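Local coordinates for protein cytidine deaminase (Burkholderia pseudomallei, PDB 3DMO) that probably scavenges cytidine and 2'-deoxycytidine for UMP synthesis, deaminating them to uridine and 2'-deoxyuridine with the help of a zinc ion, at residues I83-T89 / V113-Q119; R100-I104 / L130-Y136. All blocks are in the same frame, centred on the assembly; numbering follows the deposited sequence.

Both contacts are largely buried, and they adjoin: helix 97-107, which carries half of interaction 2, lies in the chain between the two strands that interaction 1 pairs. Interaction 1 joins neighbouring parallel strands inside the sheet, where backbone bonds and small branched apolar side chains do the work, and polar groups and water appear where the chain leaves the strands. In interaction 2 an irregular chain has few such regular bonds to offer, and long polar side chains of the helix reach its carbonyls instead. No other subunit touches interaction 1, whereas interaction 2 lies against two. The contacts meet where Val113 packs on Leu130 and Ile83 on Met103.

Interaction 1. Residues I83-T89 / V113-Q119; sequences IAVVGET and VVLTNMQ
Ile83 and Val113 belong to a run of parallel pairing between strands 80-87 and 112-116, whose segment axes come within 4.7 Å of each other at an angle of 16°. Three backbone bonds stitch the tight part: Val114 N to Ile83 O at 2.8 Å, Val85 N to Val114 O, and Thr116 N to Val85 O. Branched residues suit this place because they fill the sheet's faces without long, flexible arms. Ile83 and Val113 lie side by side, CG2 against CG2, and on the same face Leu115 lays its CD2 against Val85 CB at 4.0 Å. Ala84 and Val114 occupy the other face, which helix 11-22 covers. There too, Val86 turns its CG2 anti to the backbone N (CG1 at 61°), which brings that methyl to 3.7 Å from Met118 SD.

Beyond Thr116 the pairing gives way to looser, wetter contacts. Asn117 ND2 donates to Thr89 O at 3.0 Å, tilted 33° from the carbonyl plane, and also bonds Asp121, while Asn117 OD1 closes an Asx turn with Gln119 N. A water joins Glu88 OE1 (2.7 Å), Thr89 O, Met118 N and Gln119 NE2, linking the exposed ends of Glu88 and Gln119; the Glu88 and Met118 side chains cross at about a right angle, OE2 lying near Met118 CG.

With helix 97-107 between them in the chain, the two strands form a beta-alpha-beta unit of the cytidine deaminase fold, and Val85 faces the zinc side, about 4 Å between side chains from Glu63, the predicted proton donor.

Interaction 2. Residues R100-I104 / L130-Y136; sequences RQVMI and LLPDAFY
Arg100 crosses Leu130 at about a right angle, its chain extended from CG to NE, so that CD passes Leu130 CB while the guanidinium travels on to the end of helix 127-130. There NH1 gives Leu130 O a hydrogen bond of 2.7 Å, in the carbonyl plane and on a lone pair, with the oxygen close to the guanidinium plane. Leu130 CD2 sits over the centre of one guanidinium face, 3.8 Å above it, and CD1 of the same leucine meets Met103 CE. A long, flat cation suits this place, since its faces can pack on methyls while its edge holds carbonyls.

Gln101 leaves the helix with CG anti to the backbone N (chi1 -169°) and bends at chi2, and the bent side chain crosses that of Leu131 at about a right angle. Leu131 CD2 comes to 3.6 Å from Gln101 OE1. The two ends of the amide are used differently: NE2 donates to Phe135 O at 3.0 Å, tilted 22° from that carbonyl plane, while OE1 accepts a hydrogen bond from a water at 2.7 Å, which in turn accepts from Phe135 N.

Ile104 supplies the apolar wedge. Its CD1 meets the small Ala134 side chain directly, 3.5 Å from CB, and its chain runs at about a right angle to Tyr136, whose OH is 3.8 Å from CD1.

Within the chain Arg100 NE bonds Pro95 O; in the second subunit NH1 bonds Pro132 O and NH2 bonds Asp133 O, while Gln101 OE1 accepts from Gly97 N of that subunit. The chemistry implies that two helix side chains bond the carbonyls of Leu130, at the end of helix 127-130, and of Phe135 in the irregular segment that follows, and tie both to the subunit interface.

Interaction 1. Residues I83-T89 / V113-Q119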
ATOM      1  N   ILE A  83     -19.852  -3.698  -9.861  1.00 18.24           N
ATOM      2  CA  ILE A  83     -19.476  -3.857  -8.460  1.00 18.24           C
ATOM      3  C   ILE A  83     -20.374  -2.975  -7.587  1.00 17.98           C
ATOM      4  O   ILE A  83     -20.637  -1.826  -7.935  1.00 18.56           O
ATOM      5  CB  ILE A  83     -17.957  -3.554  -8.235  1.00 18.43           C
ATOM      6  CG1 ILE A  83     -17.505  -3.975  -6.827  1.00 18.61           C
ATOM      7  CG2 ILE A  83     -17.616  -2.103  -8.569  1.00 19.13           C
ATOM      8  CD1 ILE A  83     -15.984  -3.917  -6.635  1.00 18.80           C
ATOM      9  N   ALA A  84     -20.903  -3.542  -6.499  1.00 17.75           N
ATOM     10  CA  ALA A  84     -21.633  -2.768  -5.479  1.00 16.93           C
ATOM     11  C   ALA A  84     -20.754  -2.621  -4.247  1.00 17.19           C
ATOM     12  O   ALA A  84     -20.057  -3.561  -3.877  1.00 17.26           O
ATOM     13  CB  ALA A  84     -22.951  -3.463  -5.101  1.00 16.94           C
ATOM     14  N   VAL A  85     -20.773  -1.441  -3.623  1.00 17.35           N
ATOM     15  CA  VAL A  85     -19.982  -1.177  -2.411  1.00 17.12           C
ATOM     16  C   VAL A  85     -20.916  -0.556  -1.360  1.00 17.27           C
ATOM     17  O   VAL A  85     -21.723   0.327  -1.688  1.00 16.78           O
ATOM     18  CB  VAL A  85     -18.786  -0.213  -2.694  1.00 17.03           C
ATOM     19  CG1 VAL A  85     -17.771  -0.223  -1.527  1.00 17.00           C
ATOM     20  CG2 VAL A  85     -18.098  -0.573  -4.008  1.00 17.76           C
ATOM     21  N   VAL A  86     -20.804  -1.008  -0.107  1.00 17.46           N
ATOM     22  CA  VAL A  86     -21.690  -0.530   0.968  1.00 18.06           C
ATOM     23  C   VAL A  86     -20.922  -0.315   2.281  1.00 18.53           C
ATOM     24  O   VAL A  86     -20.067  -1.118   2.650  1.00 18.01           O
ATOM     25  CB  VAL A  86     -22.921  -1.481   1.174  1.00 18.05           C
ATOM     26  CG1 VAL A  86     -22.492  -2.903   1.569  1.00 18.40           C
ATOM     27  CG2 VAL A  86     -23.882  -0.905   2.196  1.00 18.63           C
ATOM     28  N   GLY A  87     -21.233   0.779   2.971  1.00 19.16           N
ATOM     29  CA  GLY A  87     -20.742   1.009   4.327  1.00 20.41           C
ATOM     30  C   GLY A  87     -21.742   1.837   5.115  1.00 21.35           C
ATOM     31  O   GLY A  87     -22.745   2.292   4.566  1.00 21.25           O
ATOM     32  N   GLU A  88     -21.458   2.036   6.401  1.00 22.31           N
ATOM     33  CA  GLU A  88     -22.311   2.831   7.284  1.00 23.63           C
ATOM     34  C   GLU A  88     -21.941   4.317   7.151  1.00 23.36           C
ATOM     35  O   GLU A  88     -21.295   4.906   8.028  1.00 23.80           O
ATOM     36  CB  GLU A  88     -22.175   2.343   8.733  1.00 24.29           C
ATOM     37  CG  GLU A  88     -23.150   2.986   9.720  1.00 28.28           C
ATOM     38  CD  GLU A  88     -24.588   2.566   9.478  1.00 33.48           C
ATOM     39  OE1 GLU A  88     -25.381   3.406   8.980  1.00 35.28           O
ATOM     40  OE2 GLU A  88     -24.925   1.393   9.781  1.00 35.91           O
ATOM     41  N   THR A  89     -22.366   4.915   6.045  1.00 22.69           N
ATOM     42  CA  THR A  89     -22.026   6.297   5.731  1.00 21.87           C
ATOM     43  C   THR A  89     -23.287   7.130   5.527  1.00 21.58           C
ATOM     44  O   THR A  89     -24.374   6.585   5.315  1.00 20.75           O
ATOM     45  CB  THR A  89     -21.128   6.384   4.464  1.00 22.19           C
ATOM     46  OG1 THR A  89     -21.694   5.578   3.423  1.00 21.20           O
ATOM     47  CG2 THR A  89     -19.718   5.874   4.761  1.00 21.92           C
ATOM     48  N   VAL A 113     -20.378   0.989 -11.281  1.00 20.01           N
ATOM     49  CA  VAL A 113     -20.103   1.021  -9.852  1.00 19.67           C
ATOM     50  C   VAL A 113     -21.369   1.497  -9.127  1.00 19.41           C
ATOM     51  O   VAL A 113     -21.841   2.610  -9.356  1.00 19.85           O
ATOM     52  CB  VAL A 113     -18.893   1.949  -9.539  1.00 19.34           C
ATOM     53  CG1 VAL A 113     -18.632   2.006  -8.045  1.00 19.57           C
ATOM     54  CG2 VAL A 113     -17.638   1.479 -10.287  1.00 19.51           C
ATOM     55  N   VAL A 114     -21.928   0.628  -8.288  1.00 19.25           N
ATOM     56  CA  VAL A 114     -23.148   0.910  -7.533  1.00 19.42           C
ATOM     57  C   VAL A 114     -22.763   1.197  -6.078  1.00 19.04           C
ATOM     58  O   VAL A 114     -22.323   0.295  -5.361  1.00 18.66           O
ATOM     59  CB  VAL A 114     -24.145  -0.298  -7.573  1.00 19.20           C
ATOM     60  CG1 VAL A 114     -25.426   0.024  -6.805  1.00 20.09           C
ATOM     61  CG2 VAL A 114     -24.455  -0.721  -9.018  1.00 20.26           C
ATOM     62  N   LEU A 115     -22.913   2.452  -5.658  1.00 19.33           N
ATOM     63  CA  LEU A 115     -22.506   2.869  -4.311  1.00 19.45           C
ATOM     64  C   LEU A 115     -23.726   3.050  -3.432  1.00 19.99           C
ATOM     65  O   LEU A 115     -24.711   3.651  -3.852  1.00 19.94           O
ATOM     66  CB  LEU A 115     -21.713   4.176  -4.373  1.00 19.36           C
ATOM     67  CG  LEU A 115     -20.485   4.128  -5.269  1.00 18.83           C
ATOM     68  CD1 LEU A 115     -19.910   5.531  -5.411  1.00 18.85           C
ATOM     69  CD2 LEU A 115     -19.461   3.113  -4.724  1.00 17.21           C
ATOM     70  N   THR A 116     -23.655   2.538  -2.210  1.00 20.16           N
ATOM     71  CA  THR A 116     -24.793   2.623  -1.302  1.00 21.14           C
ATOM     72  C   THR A 116     -24.367   2.693   0.170  1.00 20.83           C
ATOM     73  O   THR A 116     -23.180   2.652   0.488  1.00 20.60           O
ATOM     74  CB  THR A 116     -25.817   1.476  -1.575  1.00 21.02           C
ATOM     75  OG1 THR A 116     -27.052   1.758  -0.902  1.00 22.21           O
ATOM     76  CG2 THR A 116     -25.291   0.112  -1.146  1.00 21.54           C
ATOM     77  N   ASN A 117     -25.341   2.827   1.063  1.00 21.18           N
ATOM     78  CA  ASN A 117     -25.070   2.798   2.495  1.00 21.08           C
ATOM     79  C   ASN A 117     -26.065   1.857   3.145  1.00 21.79           C
ATOM     80  O   ASN A 117     -26.659   1.026   2.454  1.00 22.55           O
ATOM     81  CB  ASN A 117     -25.119   4.204   3.104  1.00 20.98           C
ATOM     82  CG  ASN A 117     -26.461   4.886   2.898  1.00 20.87           C
ATOM     83  OD1 ASN A 117     -27.418   4.266   2.441  1.00 22.07           O
ATOM     84  ND2 ASN A 117     -26.533   6.170   3.222  1.00 20.70           N
ATOM     85  N   MET A 118     -26.245   1.979   4.456  1.00 22.35           N
ATOM     86  CA  MET A 118     -27.151   1.098   5.185  1.00 23.05           C
ATOM     87  C   MET A 118     -28.530   1.732   5.374  1.00 23.84           C
ATOM     88  O   MET A 118     -29.340   1.230   6.155  1.00 24.17           O
ATOM     89  CB  MET A 118     -26.551   0.716   6.540  1.00 23.28           C
ATOM     90  CG  MET A 118     -25.227  -0.045   6.457  1.00 23.52           C
ATOM     91  SD  MET A 118     -25.325  -1.570   5.500  1.00 25.30           S
ATOM     92  CE  MET A 118     -26.269  -2.647   6.579  1.00 22.91           C
ATOM     93  N   GLN A 119     -28.794   2.817   4.649  1.00 23.85           N
ATOM     94  CA  GLN A 119     -30.038   3.581   4.798  1.00 24.52           C
ATOM     95  C   GLN A 119     -30.784   3.801   3.480  1.00 24.23           C
ATOM     96  O   GLN A 119     -31.598   4.720   3.374  1.00 24.64           O
ATOM     97  CB  GLN A 119     -29.746   4.941   5.442  1.00 24.43           C
ATOM     98  CG  GLN A 119     -29.060   4.874   6.791  1.00 26.08           C
ATOM     99  CD  GLN A 119     -28.706   6.249   7.293  1.00 28.05           C
ATOM    100  OE1 GLN A 119     -29.538   6.935   7.893  1.00 28.10           O
ATOM    101  NE2 GLN A 119     -27.469   6.678   7.031  1.00 27.58           N
TER
HETATM  102  O   HOH W   1     -25.614   4.155   6.374  1.00 21.21           O

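Interaction 2. Residues R100-I104 / L130-Y136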
ATOM      1  N   ARG A 100     -10.126   2.995  -6.461  1.00 15.98           N
ATOM      2  CA  ARG A 100     -10.443   3.552  -7.780  1.00 15.94           C
ATOM      3  C   ARG A 100      -9.379   3.204  -8.823  1.00 15.86           C
ATOM      4  O   ARG A 100      -9.712   2.889  -9.963  1.00 15.13           O
ATOM      5  CB  ARG A 100     -10.659   5.066  -7.701  1.00 16.19           C
ATOM      6  CG  ARG A 100     -11.866   5.465  -6.866  1.00 16.97           C
ATOM      7  CD  ARG A 100     -12.031   6.977  -6.818  1.00 17.58           C
ATOM      8  NE  ARG A 100     -12.938   7.393  -5.750  1.00 18.53           N
ATOM      9  CZ  ARG A 100     -13.605   8.547  -5.704  1.00 19.36           C
ATOM     10  NH1 ARG A 100     -13.493   9.455  -6.675  1.00 18.02           N
ATOM     11  NH2 ARG A 100     -14.379   8.802  -4.658  1.00 18.63           N
ATOM     12  N   GLN A 101      -8.108   3.238  -8.420  1.00 16.35           N
ATOM     13  CA  GLN A 101      -7.000   2.909  -9.321  1.00 16.98           C
ATOM     14  C   GLN A 101      -7.017   1.429  -9.720  1.00 16.84           C
ATOM     15  O   GLN A 101      -6.790   1.077 -10.888  1.00 16.64           O
ATOM     16  CB  GLN A 101      -5.657   3.282  -8.682  1.00 17.03           C
ATOM     17  CG  GLN A 101      -4.448   3.218  -9.630  1.00 18.51           C
ATOM     18  CD  GLN A 101      -4.533   4.243 -10.744  1.00 17.83           C
ATOM     19  OE1 GLN A 101      -4.652   5.443 -10.495  1.00 18.65           O
ATOM     20  NE2 GLN A 101      -4.473   3.770 -11.985  1.00 18.57           N
ATOM     21  N   VAL A 102      -7.329   0.567  -8.750  1.00 16.79           N
ATOM     22  CA  VAL A 102      -7.434  -0.877  -8.997  1.00 17.68           C
ATOM     23  C   VAL A 102      -8.702  -1.203  -9.808  1.00 17.99           C
ATOM     24  O   VAL A 102      -8.650  -1.991 -10.754  1.00 17.84           O
ATOM     25  CB  VAL A 102      -7.381  -1.677  -7.682  1.00 17.04           C
ATOM     26  CG1 VAL A 102      -7.677  -3.156  -7.919  1.00 17.60           C
ATOM     27  CG2 VAL A 102      -6.015  -1.504  -7.019  1.00 16.51           C
ATOM     28  N   MET A 103      -9.819  -0.567  -9.468  1.00 18.54           N
ATOM     29  CA  MET A 103     -11.046  -0.724 -10.244  1.00 20.63           C
ATOM     30  C   MET A 103     -10.879  -0.327 -11.701  1.00 20.00           C
ATOM     31  O   MET A 103     -11.408  -0.998 -12.584  1.00 20.63           O
ATOM     32  CB  MET A 103     -12.210   0.054  -9.630  1.00 19.99           C
ATOM     33  CG  MET A 103     -12.764  -0.586  -8.381  1.00 21.91           C
ATOM     34  SD  MET A 103     -14.303   0.202  -7.875  1.00 25.50           S
ATOM     35  CE  MET A 103     -13.727   1.811  -7.376  1.00 26.86           C
ATOM     36  N   ILE A 104     -10.139   0.749 -11.964  1.00 19.95           N
ATOM     37  CA  ILE A 104     -10.004   1.194 -13.347  1.00 20.35           C
ATOM     38  C   ILE A 104      -9.128   0.242 -14.171  1.00 20.37           C
ATOM     39  O   ILE A 104      -9.439  -0.031 -15.328  1.00 21.01           O
ATOM     40  CB  ILE A 104      -9.600   2.698 -13.479  1.00 20.29           C
ATOM     41  CG1 ILE A 104     -10.304   3.303 -14.712  1.00 21.00           C
ATOM     42  CG2 ILE A 104      -8.074   2.888 -13.501  1.00 20.83           C
ATOM     43  CD1 ILE A 104     -10.221   4.800 -14.821  1.00 20.61           C
ATOM     44  N   LEU A 130     -15.214   8.034 -11.522  1.00 20.75           N
ATOM     45  CA  LEU A 130     -14.623   8.128 -10.184  1.00 20.43           C
ATOM     46  C   LEU A 130     -13.159   8.562 -10.225  1.00 20.55           C
ATOM     47  O   LEU A 130     -12.633   9.111  -9.245  1.00 20.51           O
ATOM     48  CB  LEU A 130     -14.761   6.794  -9.442  1.00 20.11           C
ATOM     49  CG  LEU A 130     -16.144   6.427  -8.913  1.00 19.11           C
ATOM     50  CD1 LEU A 130     -16.136   4.983  -8.478  1.00 17.96           C
ATOM     51  CD2 LEU A 130     -16.560   7.337  -7.762  1.00 19.15           C
ATOM     52  N   LEU A 131     -12.509   8.323 -11.362  1.00 20.77           N
ATOM     53  CA  LEU A 131     -11.084   8.606 -11.504  1.00 21.39           C
ATOM     54  C   LEU A 131     -10.799   9.263 -12.853  1.00 22.70           C
ATOM     55  O   LEU A 131     -10.331   8.593 -13.788  1.00 22.88           O
ATOM     56  CB  LEU A 131     -10.261   7.319 -11.313  1.00 20.81           C
ATOM     57  CG  LEU A 131      -8.774   7.448 -10.958  1.00 20.92           C
ATOM     58  CD1 LEU A 131      -8.559   8.115  -9.598  1.00 18.61           C
ATOM     59  CD2 LEU A 131      -8.138   6.070 -10.977  1.00 20.39           C
ATOM     60  N   PRO A 132     -11.098  10.575 -12.964  1.00 23.72           N
ATOM     61  CA  PRO A 132     -10.938  11.268 -14.249  1.00 24.64           C
ATOM     62  C   PRO A 132      -9.472  11.396 -14.660  1.00 25.66           C
ATOM     63  O   PRO A 132      -8.600  11.631 -13.814  1.00 25.42           O
ATOM     64  CB  PRO A 132     -11.567  12.644 -14.000  1.00 24.49           C
ATOM     65  CG  PRO A 132     -11.529  12.840 -12.514  1.00 24.85           C
ATOM     66  CD  PRO A 132     -11.614  11.468 -11.902  1.00 23.69           C
ATOM     67  N   ASP A 133      -9.216  11.209 -15.955  1.00 26.56           N
ATOM     68  CA  ASP A 133      -7.867  11.226 -16.491  1.00 27.98           C
ATOM     69  C   ASP A 133      -6.942  10.351 -15.645  1.00 28.13           C
ATOM     70  O   ASP A 133      -5.952  10.833 -15.086  1.00 28.06           O
ATOM     71  CB  ASP A 133      -7.336  12.657 -16.585  1.00 28.33           C
ATOM     72  CG  ASP A 133      -5.989  12.731 -17.291  1.00 31.78           C
ATOM     73  OD1 ASP A 133      -5.678  11.811 -18.096  1.00 35.05           O
ATOM     74  OD2 ASP A 133      -5.237  13.703 -17.041  1.00 35.48           O
ATOM     75  N   ALA A 134      -7.286   9.068 -15.557  1.00 28.87           N
ATOM     76  CA  ALA A 134      -6.560   8.107 -14.728  1.00 29.76           C
ATOM     77  C   ALA A 134      -5.140   7.847 -15.210  1.00 30.30           C
ATOM     78  O   ALA A 134      -4.844   7.970 -16.402  1.00 30.57           O
ATOM     79  CB  ALA A 134      -7.330   6.801 -14.634  1.00 29.34           C
ATOM     80  N   PHE A 135      -4.271   7.482 -14.271  1.00 31.03           N
ATOM     81  CA  PHE A 135      -2.901   7.084 -14.579  1.00 31.76           C
ATOM     82  C   PHE A 135      -2.880   5.680 -15.179  1.00 32.78           C
ATOM     83  O   PHE A 135      -3.552   4.774 -14.677  1.00 32.27           O
ATOM     84  CB  PHE A 135      -2.033   7.126 -13.316  1.00 31.29           C
ATOM     85  CG  PHE A 135      -0.622   6.627 -13.523  1.00 30.76           C
ATOM     86  CD1 PHE A 135       0.324   7.408 -14.189  1.00 30.21           C
ATOM     87  CD2 PHE A 135      -0.237   5.376 -13.045  1.00 30.17           C
ATOM     88  CE1 PHE A 135       1.627   6.944 -14.382  1.00 31.03           C
ATOM     89  CE2 PHE A 135       1.056   4.904 -13.231  1.00 29.59           C
ATOM     90  CZ  PHE A 135       1.995   5.689 -13.898  1.00 29.98           C
ATOM     91  N   TYR A 136      -2.112   5.520 -16.257  1.00 34.09           N
ATOM     92  CA  TYR A 136      -1.845   4.212 -16.866  1.00 35.89           C
ATOM     93  C   TYR A 136      -0.365   4.079 -17.184  1.00 36.22           C
ATOM     94  O   TYR A 136       0.326   5.081 -17.373  1.00 36.11           O
ATOM     95  CB  TYR A 136      -2.595   4.050 -18.188  1.00 36.89           C
ATOM     96  CG  TYR A 136      -4.097   4.018 -18.105  1.00 38.71           C
ATOM     97  CD1 TYR A 136      -4.772   2.863 -17.683  1.00 40.28           C
ATOM     98  CD2 TYR A 136      -4.854   5.128 -18.489  1.00 39.78           C
ATOM     99  CE1 TYR A 136      -6.169   2.827 -17.623  1.00 40.30           C
ATOM    100  CE2 TYR A 136      -6.247   5.101 -18.433  1.00 39.92           C
ATOM    101  CZ  TYR A 136      -6.891   3.950 -18.001  1.00 39.72           C
ATOM    102  OH  TYR A 136      -8.259   3.924 -17.953  1.00 40.24           O
TER
HETATM  103  O   HOH W   2      -5.243   7.880 -11.553  1.00 16.97           O